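Local atomic coordinates of polyporopepsin (Irpex lacteus, PDB entry 1WKR), a protein that cleaves peptide bonds with broad specificity and clots milk, as a fungal aspartic endopeptidase of the pepsin-like peptidase A1 family. Residues N192-Y197 and L204-G209; A221-A226 and G297-E302; N238-L243 and S288-V293; L253-F258 and E266-A271. All blocks are in the same frame, centred on the assembly; numbering follows the deposited sequence.

Contact 1. Residues N192-Y197 and L204-G209; sequences NQSIRY and LSSTAG. Unlike the reference sequence in segment 192-197: S194 (reference Thr). With SO4 (sulfate ion), chain E.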
loop_
_atom_site.group_PDB
_atom_site.type_symbol
_atom_site.label_atom_id
_atom_site.label_comp_id
_atom_site.label_asym_id
_atom_site.label_seq_id
_atom_site.Cartn_x
_atom_site.Cartn_y
_atom_site.Cartn_z
ATOM N N ASN A 192 -1.103 -14.849 -5.877
ATOM C CA ASN A 192 -0.660 -16.035 -5.206
ATOM C C ASN A 192 0.828 -15.994 -4.945
ATOM O O ASN A 192 1.576 -15.555 -5.832
ATOM C CB ASN A 192 -1.025 -17.268 -6.063
ATOM C CG ASN A 192 -2.520 -17.325 -6.327
ATOM O OD1 ASN A 192 -2.893 -17.521 -7.586
ATOM N ND2 ASN A 192 -3.330 -17.137 -5.435
ATOM N N GLN A 193 1.271 -16.433 -3.758
ATOM C CA GLN A 193 2.710 -16.519 -3.509
ATOM C C GLN A 193 2.954 -17.582 -2.451
ATOM O O GLN A 193 2.011 -17.975 -1.739
ATOM C CB GLN A 193 3.296 -15.162 -3.032
ATOM C CG GLN A 193 3.090 -14.898 -1.560
ATOM C CD GLN A 193 3.509 -13.476 -1.163
ATOM O OE1 GLN A 193 3.958 -12.690 -1.998
ATOM N NE2 GLN A 193 3.384 -13.174 0.124
ATOM N N SER A 194 4.208 -17.975 -2.272
ATOM C CA SER A 194 4.658 -18.696 -1.107
ATOM C C SER A 194 5.811 -17.940 -0.475
ATOM O O SER A 194 6.429 -17.088 -1.111
ATOM C CB SER A 194 5.074 -20.123 -1.465
ATOM O OG SER A 194 6.287 -20.055 -2.196
ATOM N N ILE A 195 6.114 -18.283 0.777
ATOM C CA ILE A 195 7.187 -17.680 1.535
ATOM C C ILE A 195 7.985 -18.765 2.238
ATOM O O ILE A 195 7.391 -19.642 2.914
ATOM C CB ILE A 195 6.656 -16.653 2.602
ATOM C CG1 ILE A 195 5.634 -15.666 1.994
ATOM C CG2 ILE A 195 7.854 -15.889 3.203
ATOM C CD1 ILE A 195 5.038 -14.742 3.094
ATOM N N ARG A 196 9.286 -18.699 2.130
ATOM C CA ARG A 196 10.194 -19.564 2.916
ATOM C C ARG A 196 11.199 -18.720 3.613
ATOM O O ARG A 196 11.521 -17.575 3.222
ATOM C CB ARG A 196 10.832 -20.615 2.021
ATOM C CG ARG A 196 11.831 -20.267 1.329
ATOM C CD ARG A 196 12.820 -21.572 0.786
ATOM N NE ARG A 196 13.878 -20.891 0.055
ATOM C CZ ARG A 196 13.793 -20.456 -1.128
ATOM N NH1 ARG A 196 12.597 -20.651 -1.792
ATOM N NH2 ARG A 196 14.665 -19.843 -1.817
ATOM N N TYR A 197 11.768 -19.239 4.689
ATOM C CA TYR A 197 12.796 -18.560 5.504
ATOM C C TYR A 197 14.103 -19.329 5.299
ATOM O O TYR A 197 14.148 -20.533 5.528
ATOM C CB TYR A 197 12.380 -18.583 6.971
ATOM C CG TYR A 197 13.418 -17.998 7.900
ATOM C CD1 TYR A 197 13.559 -16.610 8.004
ATOM C CD2 TYR A 197 14.264 -18.814 8.626
ATOM C CE1 TYR A 197 14.526 -16.056 8.856
ATOM C CE2 TYR A 197 15.243 -18.253 9.518
ATOM C CZ TYR A 197 15.291 -16.900 9.625
ATOM O OH TYR A 197 16.221 -16.270 10.425
ATOM N N LEU A 204 4.937 -19.851 4.677
ATOM C CA LEU A 204 3.594 -19.779 4.162
ATOM C C LEU A 204 3.536 -20.575 2.905
ATOM O O LEU A 204 4.197 -20.182 1.906
ATOM C CB LEU A 204 3.195 -18.325 3.948
ATOM C CG LEU A 204 1.708 -18.120 3.545
ATOM C CD1 LEU A 204 0.770 -18.354 4.738
ATOM C CD2 LEU A 204 1.495 -16.697 3.055
ATOM N N SER A 205 2.773 -21.640 2.848
ATOM C CA SER A 205 2.609 -22.410 1.645
ATOM C C SER A 205 1.828 -21.619 0.586
ATOM O O SER A 205 1.003 -20.736 0.973
ATOM C CB SER A 205 1.834 -23.741 1.947
ATOM O OG SER A 205 2.511 -24.466 3.029
ATOM N N SER A 206 1.988 -21.937 -0.641
ATOM C CA SER A 206 1.353 -21.215 -1.767
ATOM C C SER A 206 -0.069 -20.934 -1.446
ATOM O O SER A 206 -0.911 -21.818 -1.151
ATOM C CB SER A 206 1.403 -22.100 -2.998
ATOM O OG SER A 206 2.737 -22.277 -3.381
ATOM N N THR A 207 -0.444 -19.654 -1.528
ATOM C CA THR A 207 -1.808 -19.210 -1.154
ATOM C C THR A 207 -2.036 -17.793 -1.690
ATOM O O THR A 207 -1.134 -17.176 -2.258
ATOM C CB THR A 207 -1.954 -19.252 0.379
ATOM O OG1 THR A 207 -3.329 -19.109 0.702
ATOM C CG2 THR A 207 -1.129 -18.133 1.107
ATOM N N ALA A 208 -3.239 -17.292 -1.469
ATOM C CA ALA A 208 -3.643 -15.993 -1.971
ATOM C C ALA A 208 -3.498 -14.914 -0.895
ATOM O O ALA A 208 -3.714 -15.182 0.296
ATOM C CB ALA A 208 -5.125 -16.053 -2.452
ATOM N N GLY A 209 -3.245 -13.685 -1.341
ATOM C CA GLY A 209 -3.123 -12.507 -0.468
ATOM C C GLY A 209 -3.006 -11.284 -1.315
ATOM O O GLY A 209 -3.277 -11.349 -2.539
HETATM S S SO4 E . 4.886 -24.481 -1.438
HETATM O O1 SO4 E . 6.000 -24.399 -2.350
HETATM O O2 SO4 E . 3.732 -24.590 -2.304
HETATM O O3 SO4 E . 4.970 -25.767 -0.631
HETATM O O4 SO4 E . 4.686 -23.330 -0.611
#
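The flat groups that meet here are one carboxamide and a row of peptide planes. The N192 amide has its CG anti to the carbonyl carbon (chi1 -58°), so that ND2 lies 3.6 Å from A208 CB; the same nitrogen donates to T180 OG1. The carbonyl of I195 takes L204 N in its own plane, on a lone pair, at 3.0 Å between N and O, and I195 N returns a bond to L204 O, again in the carbonyl plane. The Q193 carbonyl is met differently: T207 N stands 32° above its plane, 3.0 Å from Q193 O. Q193 N lies 2.9 Å from T207 O, nearly along the C=O axis. These are two antiparallel hydrogen-bonded pairs, Q193 with T207 and I195 with L204, and the register slips by one residue between them, a beta bulge. Strand 207-211 leads on to the catalytic D212 in the C-terminal lobe of the pepsin fold. At the bulge the chain turns a corner, and S206 holds a sulfate ion, probably from the crystallisation liquor. S206 N donates to its O4, and S206 OG reaches its O2 at 2.7 Å. On the face shared with Q193 and T207, I195 and L204 cross obliquely, I195 CD1 lying 4.0 Å from L204 CD2, and F306 packs against L204 as well.

Contact 2. Residues A221-A226 and G297-E302; sequences ASDAFA and GSDSGE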
loop_
_atom_site.group_PDB
_atom_site.type_symbol
_atom_site.label_atom_id
_atom_site.label_comp_id
_atom_site.label_asym_id
_atom_site.label_seq_id
_atom_site.Cartn_x
_atom_site.Cartn_y
_atom_site.Cartn_z
ATOM N N ALA A 221 -0.398 -14.792 7.630
ATOM C CA ALA A 221 -1.389 -15.549 8.407
ATOM C C ALA A 221 -0.821 -16.041 9.733
ATOM O O ALA A 221 0.366 -16.299 9.824
ATOM C CB ALA A 221 -1.890 -16.750 7.595
ATOM N N SER A 222 -1.685 -16.174 10.718
ATOM C CA SER A 222 -1.202 -16.450 12.091
ATOM C C SER A 222 -0.390 -17.681 12.240
ATOM O O SER A 222 0.567 -17.693 13.010
ATOM C CB SER A 222 -2.464 -16.515 13.024
ATOM O OG SER A 222 -3.211 -15.309 12.945
ATOM N N ASP A 223 -0.756 -18.763 11.526
ATOM C CA ASP A 223 0.045 -19.952 11.575
ATOM C C ASP A 223 1.411 -19.790 10.961
ATOM O O ASP A 223 2.427 -20.345 11.428
ATOM C CB ASP A 223 -0.727 -21.146 10.912
ATOM C CG ASP A 223 -1.342 -20.828 9.567
ATOM O OD1 ASP A 223 -1.985 -19.787 9.353
ATOM O OD2 ASP A 223 -1.211 -21.639 8.606
ATOM N N ALA A 224 1.531 -18.944 9.900
ATOM C CA ALA A 224 2.815 -18.601 9.309
ATOM C C ALA A 224 3.615 -17.686 10.214
ATOM O O ALA A 224 4.838 -17.865 10.348
ATOM C CB ALA A 224 2.530 -17.890 7.982
ATOM N N PHE A 225 2.949 -16.747 10.896
ATOM C CA PHE A 225 3.633 -15.890 11.866
ATOM C C PHE A 225 4.215 -16.686 12.977
ATOM O O PHE A 225 5.353 -16.442 13.418
ATOM C CB PHE A 225 2.607 -14.868 12.430
ATOM C CG PHE A 225 3.228 -13.826 13.295
ATOM C CD1 PHE A 225 4.020 -12.817 12.771
ATOM C CD2 PHE A 225 2.984 -13.873 14.679
ATOM C CE1 PHE A 225 4.548 -11.853 13.577
ATOM C CE2 PHE A 225 3.555 -12.881 15.468
ATOM C CZ PHE A 225 4.304 -11.846 14.933
ATOM N N ALA A 226 3.528 -17.742 13.494
ATOM C CA ALA A 226 4.141 -18.606 14.511
ATOM C C ALA A 226 5.343 -19.268 13.996
ATOM O O ALA A 226 6.356 -19.405 14.709
ATOM C CB ALA A 226 3.063 -19.634 14.946
ATOM N N GLY A 297 -3.617 -11.757 11.688
ATOM C CA GLY A 297 -4.752 -11.854 12.597
ATOM C C GLY A 297 -5.791 -12.817 12.153
ATOM O O GLY A 297 -6.934 -12.818 12.705
ATOM N N SER A 298 -5.477 -13.674 11.210
ATOM C CA SER A 298 -6.333 -14.741 10.682
ATOM C C SER A 298 -5.465 -15.899 10.219
ATOM O O SER A 298 -4.314 -15.649 9.798
ATOM C CB SER A 298 -7.264 -14.241 9.539
ATOM O OG SER A 298 -6.513 -13.599 8.557
ATOM N N ASP A 299 -5.972 -17.124 10.244
ATOM C CA ASP A 299 -5.242 -18.274 9.848
ATOM C C ASP A 299 -5.265 -18.419 8.330
ATOM O O ASP A 299 -6.165 -17.909 7.636
ATOM C CB ASP A 299 -5.889 -19.540 10.414
ATOM C CG ASP A 299 -5.741 -19.615 11.913
ATOM O OD1 ASP A 299 -4.868 -19.045 12.506
ATOM O OD2 ASP A 299 -6.526 -20.412 12.508
ATOM N N SER A 300 -4.278 -19.124 7.813
ATOM C CA SER A 300 -4.251 -19.414 6.366
ATOM C C SER A 300 -5.422 -20.267 5.944
ATOM O O SER A 300 -6.008 -20.976 6.775
ATOM C CB SER A 300 -2.900 -20.127 6.028
ATOM O OG SER A 300 -2.846 -21.395 6.606
ATOM N N GLY A 301 -5.771 -20.200 4.681
ATOM C CA GLY A 301 -6.946 -20.925 4.104
ATOM C C GLY A 301 -8.170 -20.053 4.004
ATOM O O GLY A 301 -9.202 -20.592 3.646
ATOM N N GLU A 302 -8.092 -18.765 4.271
ATOM C CA GLU A 302 -9.257 -17.899 4.159
ATOM C C GLU A 302 -9.304 -17.162 2.846
ATOM O O GLU A 302 -10.203 -16.282 2.667
ATOM C CB GLU A 302 -9.278 -16.883 5.306
ATOM C CG GLU A 302 -9.458 -17.591 6.637
ATOM C CD GLU A 302 -9.826 -16.506 7.799
ATOM O OE1 GLU A 302 -9.744 -15.363 7.525
ATOM O OE2 GLU A 302 -10.209 -17.058 8.832
#
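D223 turns its carboxylate toward S300 so that the two oxygens form a fork. OD1 accepts from S300 N at 2.8 Å and OD2 from S300 OG at 2.6 Å, each oxygen using its syn lone pair. Both partners adopt the crowded first torsion, D223 CG (chi1 48°) and S300 OG (chi1 67°) each lying between the backbone N and the carbonyl carbon, which brings carboxylate and hydroxyl tip to tip. Beside the fork, A221 points its CB at the backbone of 299-300, 3.4 Å from S300 N. A221 is the N-cap of helix 222-232, and the first helical amide is caught from outside the helix: S222 N donates to S298 O at 2.8 Å, from well above the carbonyl plane. The S222 hydroxyl is directed instead to D295 OD1, while D299 OD1 rests 3.5 Å from S222 CB. In this way the loop between strands 289-295 and 306-308 is fastened across the start of the helix. The D223 and D299 OD1 atoms are 4.3 Å apart, and this repulsion would tend to raise the pKa of either acid; the two donors of S300 and the positive end of the helix dipole would pull the other way, so D223 is probably ionised.

Contact 3. Residues N238-L243 and S288-V293; sequences NNTGLL and SVYLIV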
loop_
_atom_site.group_PDB
_atom_site.type_symbol
_atom_site.label_atom_id
_atom_site.label_comp_id
_atom_site.label_asym_id
_atom_site.label_seq_id
_atom_site.Cartn_x
_atom_site.Cartn_y
_atom_site.Cartn_z
ATOM N N ASN A 238 6.614 -5.185 24.331
ATOM C CA ASN A 238 5.569 -4.242 24.853
ATOM C C ASN A 238 5.613 -3.016 24.184
ATOM O O ASN A 238 4.515 -2.378 23.796
ATOM C CB ASN A 238 5.705 -4.081 26.453
ATOM C CG ASN A 238 4.672 -3.121 27.068
ATOM O OD1 ASN A 238 3.541 -3.534 27.359
ATOM N ND2 ASN A 238 5.036 -1.809 27.176
ATOM N N ASN A 239 6.655 -2.217 24.251
ATOM C CA ASN A 239 6.742 -0.813 24.051
ATOM C C ASN A 239 6.358 -0.583 22.493
ATOM O O ASN A 239 5.869 0.539 22.154
ATOM C CB ASN A 239 8.075 -0.252 24.376
ATOM C CG ASN A 239 8.415 -0.208 25.868
ATOM O OD1 ASN A 239 7.698 -0.746 26.602
ATOM N ND2 ASN A 239 9.474 0.422 26.202
ATOM N N THR A 240 6.555 -1.604 21.560
ATOM C CA THR A 240 6.355 -1.382 20.122
ATOM C C THR A 240 5.195 -2.059 19.497
ATOM O O THR A 240 4.787 -1.595 18.420
ATOM C CB THR A 240 7.658 -1.781 19.387
ATOM O OG1 THR A 240 7.858 -3.186 19.527
ATOM C CG2 THR A 240 8.908 -1.014 19.852
ATOM N N GLY A 241 4.754 -3.200 19.978
ATOM C CA GLY A 241 3.872 -4.015 19.227
ATOM C C GLY A 241 4.453 -4.753 18.033
ATOM O O GLY A 241 3.777 -5.372 17.221
ATOM N N LEU A 242 5.826 -4.730 17.987
ATOM C CA LEU A 242 6.587 -5.486 16.929
ATOM C C LEU A 242 7.303 -6.617 17.557
ATOM O O LEU A 242 7.661 -6.585 18.807
ATOM C CB LEU A 242 7.534 -4.540 16.248
ATOM C CG LEU A 242 6.876 -3.336 15.493
ATOM C CD1 LEU A 242 7.928 -2.528 14.809
ATOM C CD2 LEU A 242 5.833 -3.827 14.472
ATOM N N LEU A 243 7.697 -7.616 16.824
ATOM C CA LEU A 243 8.637 -8.637 17.313
ATOM C C LEU A 243 9.983 -8.007 17.528
ATOM O O LEU A 243 10.345 -7.048 16.846
ATOM C CB LEU A 243 8.762 -9.701 16.266
ATOM C CG LEU A 243 7.573 -10.637 16.083
ATOM C CD1 LEU A 243 7.777 -11.564 14.874
ATOM C CD2 LEU A 243 7.264 -11.443 17.337
ATOM N N SER A 288 18.296 -1.264 19.166
ATOM C CA SER A 288 17.366 -2.429 19.320
ATOM C C SER A 288 16.790 -2.807 17.955
ATOM O O SER A 288 16.655 -1.951 17.100
ATOM C CB SER A 288 16.161 -2.037 20.171
ATOM O OG SER A 288 16.629 -1.477 21.453
ATOM N N VAL A 289 16.550 -4.110 17.785
ATOM C CA VAL A 289 16.052 -4.627 16.479
ATOM C C VAL A 289 14.569 -5.049 16.599
ATOM O O VAL A 289 14.260 -5.998 17.327
ATOM C CB VAL A 289 16.875 -5.840 16.069
ATOM C CG1 VAL A 289 16.321 -6.407 14.749
ATOM C CG2 VAL A 289 18.326 -5.393 15.841
ATOM N N TYR A 290 13.705 -4.371 15.845
ATOM C CA TYR A 290 12.278 -4.707 15.808
ATOM C C TYR A 290 11.934 -5.116 14.385
ATOM O O TYR A 290 12.448 -4.557 13.395
ATOM C CB TYR A 290 11.382 -3.488 16.222
ATOM C CG TYR A 290 11.772 -2.986 17.584
ATOM C CD1 TYR A 290 11.416 -3.627 18.718
ATOM C CD2 TYR A 290 12.517 -1.814 17.695
ATOM C CE1 TYR A 290 11.794 -3.164 20.045
ATOM C CE2 TYR A 290 12.855 -1.304 18.988
ATOM C CZ TYR A 290 12.463 -2.012 20.018
ATOM O OH TYR A 290 12.883 -1.467 21.323
ATOM N N LEU A 291 11.072 -6.090 14.226
ATOM C CA LEU A 291 10.741 -6.683 12.936
ATOM C C LEU A 291 9.490 -6.126 12.355
ATOM O O LEU A 291 8.515 -5.801 13.072
ATOM C CB LEU A 291 10.665 -8.182 13.018
ATOM C CG LEU A 291 11.859 -8.900 13.667
ATOM C CD1 LEU A 291 11.696 -10.395 13.611
ATOM C CD2 LEU A 291 13.162 -8.437 13.003
ATOM N N ILE A 292 9.448 -6.049 11.013
ATOM C CA ILE A 292 8.265 -5.531 10.306
ATOM C C ILE A 292 7.395 -6.620 9.717
ATOM O O ILE A 292 6.411 -6.301 9.066
ATOM C CB ILE A 292 8.621 -4.397 9.297
ATOM C CG1 ILE A 292 9.699 -4.800 8.257
ATOM C CG2 ILE A 292 9.078 -3.172 10.076
ATOM C CD1 ILE A 292 9.276 -5.926 7.349
ATOM N N VAL A 293 7.728 -7.869 9.966
ATOM C CA VAL A 293 6.834 -8.998 9.669
ATOM C C VAL A 293 5.876 -9.132 10.802
ATOM O O VAL A 293 6.320 -9.281 11.975
ATOM C CB VAL A 293 7.638 -10.294 9.412
ATOM C CG1 VAL A 293 6.683 -11.471 9.217
ATOM C CG2 VAL A 293 8.530 -10.108 8.204
HETATM O O HOH W 1 6.601 -7.547 14.040
#
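An ST turn leading into strand 243-245 of the C-terminal lobe packs here against strand 289-295, whose chain is only weakly strand-like at this point. T240 OG1 accepts from L242 N, 3.0 Å away, and is also bonded to D237 OD2, which fixes the turn. With the hydroxyl held so, the methyl of the same side chain is set over the Y290 ring: T240 CG2 lies 3.7 Å from the ring centroid and 15° off its normal, a CH-pi contact. The ring hydroxyl is engaged elsewhere, with S285 N. L242 crosses Y290 at about a right angle and meets its root, L242 CD1 coming to 3.9 Å from Y290 CB. After the turn the two backbones bind directly. L291 N donates to L243 O at 2.9 Å from above the carbonyl plane, and the L243 and L291 side chains touch through L243 CB and L291 CD1. F225 and K229 of helix 222-232 pack on L243, while Y228 of that helix packs on L291. A single water completes the joint between the buried backbones: it accepts from L243 N at 3.0 Å and donates to L291 O at 2.8 Å and to V293 O at 2.7 Å.

Contact 4. Residues L253-F258 and E266-A271; sequences LQSLFF and ELTANA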
loop_
_atom_site.group_PDB
_atom_site.type_symbol
_atom_site.label_atom_id
_atom_site.label_comp_id
_atom_site.label_asym_id
_atom_site.label_seq_id
_atom_site.Cartn_x
_atom_site.Cartn_y
_atom_site.Cartn_z
ATOM N N LEU A 253 19.839 -13.664 11.429
ATOM C CA LEU A 253 18.581 -13.558 10.665
ATOM C C LEU A 253 18.807 -13.846 9.199
ATOM O O LEU A 253 19.687 -13.237 8.583
ATOM C CB LEU A 253 17.980 -12.171 10.877
ATOM C CG LEU A 253 16.591 -11.924 10.235
ATOM C CD1 LEU A 253 15.518 -12.842 10.767
ATOM C CD2 LEU A 253 16.168 -10.458 10.413
ATOM N N GLN A 254 18.045 -14.775 8.658
ATOM C CA GLN A 254 18.126 -15.117 7.217
ATOM C C GLN A 254 17.079 -14.350 6.416
ATOM O O GLN A 254 16.127 -13.789 6.981
ATOM C CB GLN A 254 17.908 -16.632 7.063
ATOM C CG GLN A 254 18.613 -17.620 8.002
ATOM C CD GLN A 254 19.951 -17.498 7.580
ATOM O OE1 GLN A 254 20.470 -18.026 6.504
ATOM N NE2 GLN A 254 20.812 -17.004 8.440
ATOM N N SER A 255 17.256 -14.366 5.090
ATOM C CA SER A 255 16.256 -13.783 4.192
ATOM C C SER A 255 14.960 -14.529 4.199
ATOM O O SER A 255 14.922 -15.762 4.439
ATOM C CB SER A 255 16.771 -13.709 2.776
ATOM O OG SER A 255 17.904 -12.829 2.733
ATOM N N LEU A 256 13.883 -13.830 3.918
ATOM C CA LEU A 256 12.639 -14.437 3.495
ATOM C C LEU A 256 12.586 -14.451 1.979
ATOM O O LEU A 256 12.914 -13.440 1.313
ATOM C CB LEU A 256 11.428 -13.666 3.996
ATOM C CG LEU A 256 11.131 -13.774 5.447
ATOM C CD1 LEU A 256 10.125 -12.715 5.946
ATOM C CD2 LEU A 256 10.605 -15.183 5.821
ATOM N N PHE A 257 12.246 -15.584 1.411
ATOM C CA PHE A 257 12.190 -15.741 -0.049
ATOM C C PHE A 257 10.758 -15.879 -0.466
ATOM O O PHE A 257 10.087 -16.858 -0.018
ATOM C CB PHE A 257 13.023 -16.955 -0.495
ATOM C CG PHE A 257 14.499 -16.823 -0.166
ATOM C CD1 PHE A 257 15.358 -16.225 -1.058
ATOM C CD2 PHE A 257 15.034 -17.339 1.012
ATOM C CE1 PHE A 257 16.717 -16.147 -0.798
ATOM C CE2 PHE A 257 16.411 -17.219 1.278
ATOM C CZ PHE A 257 17.235 -16.619 0.339
ATOM N N PHE A 258 10.269 -14.966 -1.262
ATOM C CA PHE A 258 8.864 -14.959 -1.746
ATOM C C PHE A 258 8.918 -15.503 -3.172
ATOM O O PHE A 258 9.637 -15.000 -4.036
ATOM C CB PHE A 258 8.358 -13.511 -1.803
ATOM C CG PHE A 258 8.142 -12.920 -0.420
ATOM C CD1 PHE A 258 9.219 -12.559 0.412
ATOM C CD2 PHE A 258 6.857 -12.623 0.025
ATOM C CE1 PHE A 258 8.994 -12.001 1.648
ATOM C CE2 PHE A 258 6.642 -12.071 1.260
ATOM C CZ PHE A 258 7.721 -11.756 2.091
ATOM N N GLU A 266 13.853 -11.764 -2.781
ATOM C CA GLU A 266 14.546 -11.955 -1.517
ATOM C C GLU A 266 14.404 -10.739 -0.628
ATOM O O GLU A 266 14.963 -9.647 -0.938
ATOM C CB GLU A 266 15.995 -12.246 -1.810
ATOM C CG GLU A 266 16.793 -12.513 -0.506
ATOM C CD GLU A 266 18.204 -12.885 -0.692
ATOM O OE1 GLU A 266 18.688 -13.155 -1.879
ATOM O OE2 GLU A 266 18.945 -13.016 0.301
ATOM N N LEU A 267 13.632 -10.867 0.435
ATOM C CA LEU A 267 13.492 -9.821 1.471
ATOM C C LEU A 267 14.584 -10.095 2.526
ATOM O O LEU A 267 14.517 -11.044 3.339
ATOM C CB LEU A 267 12.089 -9.877 2.068
ATOM C CG LEU A 267 11.721 -8.687 2.952
ATOM C CD1 LEU A 267 11.468 -7.417 2.122
ATOM C CD2 LEU A 267 10.488 -9.008 3.794
ATOM N N THR A 268 15.628 -9.278 2.475
ATOM C CA THR A 268 16.833 -9.588 3.285
ATOM C C THR A 268 16.591 -9.339 4.751
ATOM O O THR A 268 15.577 -8.756 5.165
ATOM C CB THR A 268 18.010 -8.700 2.815
ATOM O OG1 THR A 268 17.619 -7.319 3.055
ATOM C CG2 THR A 268 18.353 -8.887 1.335
ATOM N N ALA A 269 17.566 -9.784 5.563
ATOM C CA ALA A 269 17.509 -9.516 6.998
ATOM C C ALA A 269 17.307 -8.047 7.277
ATOM O O ALA A 269 16.403 -7.675 8.085
ATOM C CB ALA A 269 18.797 -10.004 7.669
ATOM N N ASN A 270 18.047 -7.156 6.633
ATOM C CA ASN A 270 17.901 -5.752 6.951
ATOM C C ASN A 270 16.492 -5.229 6.549
ATOM O O ASN A 270 15.916 -4.351 7.214
ATOM C CB ASN A 270 18.967 -4.899 6.254
ATOM C CG ASN A 270 18.964 -3.477 6.762
ATOM O OD1 ASN A 270 18.505 -2.552 6.104
ATOM N ND2 ASN A 270 19.574 -3.289 7.955
ATOM N N ALA A 271 15.974 -5.767 5.431
ATOM C CA ALA A 271 14.625 -5.372 4.978
ATOM C C ALA A 271 13.557 -5.823 5.947
ATOM O O ALA A 271 12.416 -5.307 5.890
ATOM C CB ALA A 271 14.349 -6.008 3.619
HETATM O O HOH W 2 19.611 -11.542 4.440
#
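S255 OG is gripped twice. It donates to E266 OE2 at 2.7 Å, meeting the anti lone pair of that oxygen, and it accepts from a water whose own oxygen lies 2.7 Å away. The water in turn accepts from A269 N at 2.9 Å, so the hydroxyl is bridged to the chain just beyond the strand. E266 reaches S255 because its chain is extended, with CG anti to the backbone N (chi1 -178°). On the way it runs beside F257, both side chains pointing the same way, with ring and carboxylate planes 40° apart and F257 CE1 3.6 Å from E266 CD. S255 CB sits 3.7 Å above one face of the F257 ring, toward its rim. F257 and E266 belong to the beta hairpin of strands 256-260 and 263-267, where L256 and L267 form an antiparallel hydrogen-bonded pair: L256 N to L267 O is 2.9 Å and L267 N to L256 O 2.8 Å. F258 lies alongside L267 on the buried side, its CE1 3.8 Å from L267 CB, and meets F312 edge-to-face. In the loop between the strand and the 3-10 segment 270-271, L253 closes over the A269 methyl, and T268 OG1 accepts from A271 N, an ST motif. A hydroxyl donating to the carboxylate is consistent with an ionised E266 whose charge the S255 hydroxyl would help to stabilise, with the F257 ring alongside its carbon chain.

From the N terminus, contact 1 (192-197 with 204-209) closes first, a short loop complete before contact 2 opens at residue 221. Contact 2 then spans to 302 and encloses the rest: contact 3 (238-243 with 288-293) is nested inside it, and contact 4 (253-258 with 266-271) inside contact 3. None cross. The four contacts also touch one another. L204 of contact 1 packs on A224 of contact 2, F225 touches L243 of contact 3, and V293 meets L256 of contact 4. Strands 190-197 and 256-260 are neighbours in one sheet, so the first loop, contact 1, is joined to the innermost, contact 4, beside helix 222-232.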